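Local coordinates for 5' nucleotidase family protein (Staphylococcus aureus subsp. aureus, PDB 4Q7F) that belongs to the 5'-nucleotidase family, pairing a calcineurin-like metallophosphoesterase domain that holds manganese and magnesium with a 5'-nucleotidase C-terminal domain, at residues Gln75-Pro78 with Phe79-Tyr82. Residues are numbered along the deposited sequence; the frame is centred on the assembly and turned at random.
Sequences QGSP and FCNY
Ser77 is the N-cap of helix 78-85, and its OG accepts a weak, bent hydrogen bond from Phe79 N at 3.2 Å. A chi1 of 75° brings OG in beside the start of the helix, near Phe79 N; the same hydroxyl donates to Gly30 O. Serine suits a cap because its short side chain can stand in for the missing carbonyl of a preceding turn. Among backbone bonds, Ser77 O receives two weak ones, from Cys80 N at 2.9 Å and from Asn81 N at 3.4 Å. The next i to i+4 bond, from Tyr82 N to Pro78 O, is shorter and straighter, 163° at the hydrogen. Proline suits the first turn, where a backbone N-H would have no carbonyl of a preceding turn to bond. The ring of Phe79 leads away from the loop and packs on Leu93 and Phe96 of helix 91-99 and Leu313 of helix 304-317, as befits a large hydrophobic group. Gly76, at phi 148°, takes backbone angles that would press a CB onto Gln75 O; that oxygen accepts from His29 ND1, a residue of the manganese site. Cys80, its thiol small and only weakly polar, folds back over the loop, its SG 3.7 Å from Gln75 CA and 3.8 Å from Gly76 N.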
loop_
_atom_site.group_PDB
_atom_site.type_symbol
_atom_site.label_atom_id
_atom_site.label_comp_id
_atom_site.label_asym_id
_atom_site.label_seq_id
_atom_site.Cartn_x
_atom_site.Cartn_y
_atom_site.Cartn_z
ATOM N N GLN A 75 -8.430 3.496 0.299
ATOM C CA GLN A 75 -7.937 3.055 1.604
ATOM C C GLN A 75 -6.588 3.696 1.889
ATOM O O GLN A 75 -5.842 4.033 0.969
ATOM C CB GLN A 75 -7.780 1.525 1.593
ATOM C CG GLN A 75 -7.308 0.878 2.906
ATOM C CD GLN A 75 -5.809 1.002 3.162
ATOM O OE1 GLN A 75 -5.012 1.205 2.239
ATOM N NE2 GLN A 75 -5.415 0.866 4.427
ATOM N N GLY A 76 -6.273 3.877 3.169
ATOM C CA GLY A 76 -4.962 4.338 3.522
ATOM C C GLY A 76 -4.858 5.201 4.736
ATOM O O GLY A 76 -4.033 4.960 5.579
ATOM N N SER A 77 -5.720 6.196 4.843
ATOM C CA SER A 77 -5.604 7.148 5.916
ATOM C C SER A 77 -6.690 6.952 6.956
ATOM O O SER A 77 -7.644 6.242 6.708
ATOM C CB SER A 77 -5.752 8.546 5.331
ATOM O OG SER A 77 -7.110 8.809 5.004
ATOM N N PRO A 78 -6.555 7.616 8.114
ATOM C CA PRO A 78 -7.579 7.569 9.151
ATOM C C PRO A 78 -8.900 8.121 8.664
ATOM O O PRO A 78 -9.916 7.830 9.262
ATOM C CB PRO A 78 -7.009 8.480 10.253
ATOM C CG PRO A 78 -5.546 8.432 10.062
ATOM C CD PRO A 78 -5.377 8.371 8.571
ATOM N N PHE A 79 -8.900 8.913 7.598
ATOM C CA PHE A 79 -10.167 9.425 7.035
ATOM C C PHE A 79 -10.955 8.213 6.491
ATOM O O PHE A 79 -12.195 8.084 6.673
ATOM C CB PHE A 79 -9.876 10.492 5.969
ATOM C CG PHE A 79 -11.105 10.981 5.217
ATOM C CD1 PHE A 79 -12.261 11.344 5.895
ATOM C CD2 PHE A 79 -11.081 11.115 3.835
ATOM C CE1 PHE A 79 -13.377 11.812 5.211
ATOM C CE2 PHE A 79 -12.196 11.591 3.149
ATOM C CZ PHE A 79 -13.346 11.936 3.839
ATOM N N CYS A 80 -10.219 7.288 5.887
ATOM C CA CYS A 80 -10.814 6.066 5.379
ATOM C C CYS A 80 -11.409 5.244 6.558
ATOM O O CYS A 80 -12.550 4.775 6.465
ATOM C CB CYS A 80 -9.803 5.301 4.540
ATOM S SG CYS A 80 -9.320 6.178 3.018
ATOM N N ASN A 81 -10.667 5.097 7.670
ATOM C CA ASN A 81 -11.215 4.417 8.851
ATOM C C ASN A 81 -12.488 5.098 9.313
ATOM O O ASN A 81 -13.493 4.430 9.618
ATOM C CB ASN A 81 -10.252 4.416 10.033
ATOM C CG ASN A 81 -8.970 3.695 9.732
ATOM O OD1 ASN A 81 -8.230 4.078 8.830
ATOM N ND2 ASN A 81 -8.668 2.676 10.516
ATOM N N TYR A 82 -12.421 6.425 9.392
ATOM C CA TYR A 82 -13.559 7.248 9.803
ATOM C C TYR A 82 -14.798 6.956 8.968
ATOM O O TYR A 82 -15.895 6.801 9.512
ATOM C CB TYR A 82 -13.193 8.730 9.729
ATOM C CG TYR A 82 -14.344 9.668 10.053
ATOM C CD1 TYR A 82 -14.583 10.075 11.356
ATOM C CD2 TYR A 82 -15.179 10.141 9.059
ATOM C CE1 TYR A 82 -15.630 10.922 11.668
ATOM C CE2 TYR A 82 -16.241 10.978 9.361
ATOM C CZ TYR A 82 -16.461 11.362 10.670
ATOM O OH TYR A 82 -17.497 12.205 10.982
#